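Long-range contacts in type IV pilin protein (Neisseria meningitidis, PDB 5V23), which probably acts as a ComP-family minor type IV pilin that recognises DNA uptake sequences during natural transformation: residues T14-N19 and C75-N80; N48-K53 and Q62-P67. All coordinates share one frame; numbering follows the deposited sequence.

Contact 1 (T14-N19 and C75-N80)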
# COMPACT_ATOMS: atom_id res chain seq x y z
N THR A 14 -0.70 -3.10 7.35
CA THR A 14 -0.77 -2.08 8.39
C THR A 14 -0.26 -0.75 7.87
O THR A 14 -0.89 0.30 8.11
CB THR A 14 0.04 -2.52 9.61
OG1 THR A 14 -0.58 -3.66 10.20
CG2 THR A 14 0.12 -1.39 10.64
N THR A 15 0.87 -0.76 7.16
CA THR A 15 1.42 0.47 6.61
C THR A 15 0.44 1.14 5.66
O THR A 15 0.22 2.35 5.73
CB THR A 15 2.74 0.17 5.90
OG1 THR A 15 3.58 -0.58 6.79
CG2 THR A 15 3.44 1.47 5.49
N LEU A 16 -0.16 0.37 4.74
CA LEU A 16 -1.14 0.95 3.83
C LEU A 16 -2.30 1.54 4.60
O LEU A 16 -2.74 2.67 4.33
CB LEU A 16 -1.61 -0.11 2.83
CG LEU A 16 -0.57 -0.53 1.78
CD1 LEU A 16 -1.04 -1.76 1.04
CD2 LEU A 16 -0.29 0.57 0.79
N LEU A 17 -2.81 0.80 5.60
CA LEU A 17 -3.93 1.29 6.39
C LEU A 17 -3.57 2.59 7.10
O LEU A 17 -4.38 3.52 7.15
CB LEU A 17 -4.35 0.22 7.39
CG LEU A 17 -5.15 -0.92 6.75
CD1 LEU A 17 -5.37 -2.05 7.75
CD2 LEU A 17 -6.50 -0.41 6.20
N HIS A 18 -2.36 2.68 7.66
CA HIS A 18 -1.97 3.90 8.35
C HIS A 18 -1.95 5.09 7.40
O HIS A 18 -2.42 6.18 7.74
CB HIS A 18 -0.62 3.70 9.03
CG HIS A 18 -0.69 2.85 10.26
ND1 HIS A 18 -1.87 2.60 10.92
CD2 HIS A 18 0.27 2.20 10.96
CE1 HIS A 18 -1.64 1.83 11.97
NE2 HIS A 18 -0.34 1.57 12.02
N ASN A 19 -1.43 4.89 6.19
CA ASN A 19 -1.46 5.96 5.20
C ASN A 19 -2.89 6.33 4.83
O ASN A 19 -3.20 7.51 4.65
CB ASN A 19 -0.67 5.56 3.96
CG ASN A 19 0.83 5.67 4.16
OD1 ASN A 19 1.35 6.77 4.38
ND2 ASN A 19 1.52 4.55 4.08
N CYS A 75 4.50 -9.84 -5.21
CA CYS A 75 3.14 -9.39 -4.93
C CYS A 75 3.11 -7.89 -4.72
O CYS A 75 3.87 -7.33 -3.92
CB CYS A 75 2.59 -10.11 -3.69
SG CYS A 75 2.32 -11.85 -4.00
N VAL A 76 2.18 -7.25 -5.42
CA VAL A 76 1.91 -5.84 -5.30
C VAL A 76 0.58 -5.69 -4.59
O VAL A 76 -0.41 -6.34 -4.95
CB VAL A 76 1.90 -5.18 -6.68
CG1 VAL A 76 1.31 -3.77 -6.64
CG2 VAL A 76 3.31 -5.21 -7.26
N VAL A 77 0.55 -4.86 -3.55
CA VAL A 77 -0.61 -4.74 -2.68
C VAL A 77 -1.20 -3.35 -2.86
O VAL A 77 -0.46 -2.36 -2.88
CB VAL A 77 -0.22 -4.97 -1.21
CG1 VAL A 77 -1.45 -4.97 -0.33
CG2 VAL A 77 0.57 -6.27 -1.08
N THR A 78 -2.52 -3.28 -2.99
CA THR A 78 -3.18 -1.99 -3.12
C THR A 78 -4.24 -1.84 -2.05
O THR A 78 -4.75 -2.83 -1.51
CB THR A 78 -3.83 -1.79 -4.49
OG1 THR A 78 -4.69 -2.90 -4.78
CG2 THR A 78 -2.77 -1.67 -5.56
N LEU A 79 -4.56 -0.59 -1.75
CA LEU A 79 -5.68 -0.26 -0.89
C LEU A 79 -6.28 1.05 -1.39
O LEU A 79 -5.56 2.03 -1.60
CB LEU A 79 -5.23 -0.13 0.57
CG LEU A 79 -6.24 0.53 1.52
CD1 LEU A 79 -7.34 -0.46 1.82
CD2 LEU A 79 -5.55 0.96 2.80
N ASN A 80 -7.59 1.07 -1.60
CA ASN A 80 -8.23 2.30 -2.04
C ASN A 80 -8.94 2.97 -0.86
O ASN A 80 -9.01 2.43 0.25
CB ASN A 80 -9.18 2.05 -3.21
CG ASN A 80 -10.33 1.11 -2.86
OD1 ASN A 80 -10.75 0.99 -1.71
ND2 ASN A 80 -10.85 0.45 -3.89
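Methyl CD2 of L79 lies over one face of the L16 carbonyl group, 3.6 Å from L16 O and only slightly farther from the carbonyl carbon, in packing rather than hydrogen bonding. A second flat group, the imidazole of H18, is turned away from the strand: T14 O lies 3.3 Å above one face of the ring, offset toward its rim. L16 sends its side chain at the strand. With CG anti to its own carbonyl carbon (chi1 -71°) and an extended second torsion, its CD1 reaches V77 CG1 at 3.5 Å, the tightest apolar touch here. This is the type IV pilin core in miniature: the long helix 2-30 laid against an antiparallel sheet; its segment 14-19 runs at 28° to strand 76-80, with alternate strand residues V77 and L79 facing it and T78 turned to the opposite side. L17 starts out away from the strand, but its CD2 curls back to L79 CD2 at 3.8 Å, the two side chains meeting at about a right angle. Helix residues extend the apolar seam at both ends, L9 against V77 and A20 against L79.

Contact 2 (N48-K53 and Q62-P67); sequences NVTLSK and QADPNP
N48 and D64 pair backbone to backbone at one end of this antiparallel hairpin, and the side chain of N48 leaves the sheet on the face shared with D64 and heads toward N66. Its CB lies 4.0 Å from D64 O, the same oxygen that accepts the hydrogen bond from N48 N. A first torsion of -53° sets CG beside the backbone N and swings the amide toward N66. The tip does not bond directly to that residue: N48 OD1 stands 4.0 Å from N66 ND2, the amide planes are 49° apart, and a water spans the gap, accepting from N66 ND2 and probably donating to N48 OD1. On the other branch, N48 ND2 donates a hydrogen bond to a second water at 2.8 Å, which reaches P65 O only weakly. N66 OD1 is engaged by the amides of T68 and T69.

From N48 to T50 the register is that of a regular antiparallel hairpin, before the bulge at S52 and K53. N48 with D64 and T50 with Q62 are hydrogen-bonded pairs, each closed by two backbone bonds; the straightest, from D64 N to N48 O, has an N-H...O angle of 166°. V49 with A63, between them, is a non-hydrogen-bonded pair, its CA atoms 4.5 Å apart. T50 OG1 lies beside CB of Q62 at 4.0 Å and shares a water with N48 O, while S52 CB packs 3.9 Å from Q62 CB. S52 OG bonds to T60 O, and S52 with K53 opposite T60 makes a classic beta bulge.

V49 and A63 face helix 2-30, against L16, N19 and V12, whereas N48, T50, Q62 and D64 occupy the other face; strand 59-65 is flanked on its far side by strand 76-80, and V76 packs there against Q62 and D64.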
# COMPACT_ATOMS: atom_id res chain seq x y z
N ASN A 48 7.94 -0.44 -1.10
CA ASN A 48 7.83 0.99 -1.38
C ASN A 48 6.36 1.34 -1.59
O ASN A 48 5.66 0.66 -2.34
CB ASN A 48 8.69 1.36 -2.58
CG ASN A 48 10.13 0.90 -2.42
OD1 ASN A 48 10.72 1.11 -1.36
ND2 ASN A 48 10.69 0.29 -3.45
N VAL A 49 5.91 2.38 -0.90
CA VAL A 49 4.50 2.79 -0.89
C VAL A 49 4.36 4.06 -1.72
O VAL A 49 5.08 5.04 -1.50
CB VAL A 49 4.00 3.02 0.55
CG1 VAL A 49 2.57 3.53 0.54
CG2 VAL A 49 4.09 1.72 1.35
N THR A 50 3.41 4.05 -2.66
CA THR A 50 3.18 5.18 -3.55
C THR A 50 1.69 5.40 -3.69
O THR A 50 0.87 4.56 -3.30
CB THR A 50 3.78 4.93 -4.94
OG1 THR A 50 3.26 3.70 -5.47
CG2 THR A 50 5.30 4.87 -4.90
N LEU A 51 1.33 6.54 -4.25
CA LEU A 51 -0.05 6.80 -4.66
C LEU A 51 -0.14 6.46 -6.14
O LEU A 51 0.35 7.20 -6.99
CB LEU A 51 -0.45 8.25 -4.37
CG LEU A 51 -0.84 8.40 -2.89
CD1 LEU A 51 -0.88 9.85 -2.44
CD2 LEU A 51 -2.19 7.75 -2.67
N SER A 52 -0.73 5.30 -6.44
CA SER A 52 -0.91 4.89 -7.83
C SER A 52 -2.00 5.71 -8.52
O SER A 52 -1.90 6.01 -9.72
CB SER A 52 -1.22 3.40 -7.90
OG SER A 52 -2.35 3.10 -7.08
N LYS A 53 -3.06 6.06 -7.79
CA LYS A 53 -4.14 6.88 -8.34
C LYS A 53 -4.58 7.88 -7.29
O LYS A 53 -4.74 7.53 -6.12
CB LYS A 53 -5.33 6.01 -8.79
CG LYS A 53 -5.04 5.02 -9.92
CD LYS A 53 -6.21 4.07 -10.15
CE LYS A 53 -6.18 3.40 -11.53
NZ LYS A 53 -7.56 2.99 -12.02
N GLN A 62 -0.48 1.98 -3.20
CA GLN A 62 0.14 0.80 -3.79
C GLN A 62 1.47 0.53 -3.11
O GLN A 62 2.26 1.45 -2.90
CB GLN A 62 0.34 0.96 -5.30
CG GLN A 62 0.94 -0.26 -5.98
CD GLN A 62 0.98 -0.12 -7.49
OE1 GLN A 62 2.06 -0.15 -8.11
NE2 GLN A 62 -0.18 0.01 -8.09
N ALA A 63 1.70 -0.74 -2.78
CA ALA A 63 2.95 -1.21 -2.18
C ALA A 63 3.63 -2.15 -3.15
O ALA A 63 3.06 -3.18 -3.51
CB ALA A 63 2.71 -1.92 -0.84
N ASP A 64 4.83 -1.78 -3.58
CA ASP A 64 5.64 -2.61 -4.45
C ASP A 64 6.81 -3.18 -3.66
O ASP A 64 7.43 -2.46 -2.88
CB ASP A 64 6.18 -1.80 -5.64
CG ASP A 64 5.09 -1.42 -6.65
OD1 ASP A 64 4.91 -2.18 -7.61
OD2 ASP A 64 4.45 -0.36 -6.49
N PRO A 65 7.13 -4.47 -3.82
CA PRO A 65 8.16 -5.07 -2.98
C PRO A 65 9.54 -4.45 -3.21
O PRO A 65 9.93 -4.13 -4.34
CB PRO A 65 8.13 -6.55 -3.38
CG PRO A 65 7.37 -6.61 -4.66
CD PRO A 65 6.47 -5.44 -4.71
N ASN A 66 10.25 -4.25 -2.12
CA ASN A 66 11.62 -3.75 -2.16
C ASN A 66 12.54 -4.85 -2.67
O ASN A 66 12.67 -5.90 -2.01
CB ASN A 66 12.03 -3.31 -0.76
CG ASN A 66 13.38 -2.65 -0.73
OD1 ASN A 66 14.35 -3.16 -1.31
ND2 ASN A 66 13.47 -1.50 -0.06
N PRO A 67 13.21 -4.67 -3.81
CA PRO A 67 13.99 -5.76 -4.39
C PRO A 67 15.28 -6.05 -3.63
O PRO A 67 15.90 -7.11 -3.84
CB PRO A 67 14.26 -5.26 -5.81
CG PRO A 67 14.44 -3.79 -5.60
CD PRO A 67 13.43 -3.40 -4.53
O HOH W 1 4.76 1.55 -5.05
O HOH W 2 11.02 -0.35 1.02
O HOH W 3 9.68 -1.05 -5.73

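Contacts 1 and 2 are adjoining parts of one helix-on-sheet unit, their centres about 8 Å apart. Strand 59-65 is the common partner: it pairs with strand 47-54 in contact 2 and, along its other edge, with the strand 76-80 of contact 1, where A63 N probably bonds to V77 O at 2.7 Å. L16 links them from the helix side, its CD1 serving contact 1 while its CD2 approaches V49 CG1 at 4.1 Å. On the opposite face, V76 CG1 lies 3.6 Å from Q62 CG. A glycerol hydrogen-bonded to T78 marks this outer face, though it probably came from the crystallisation liquor and does not itself identify a DNA site.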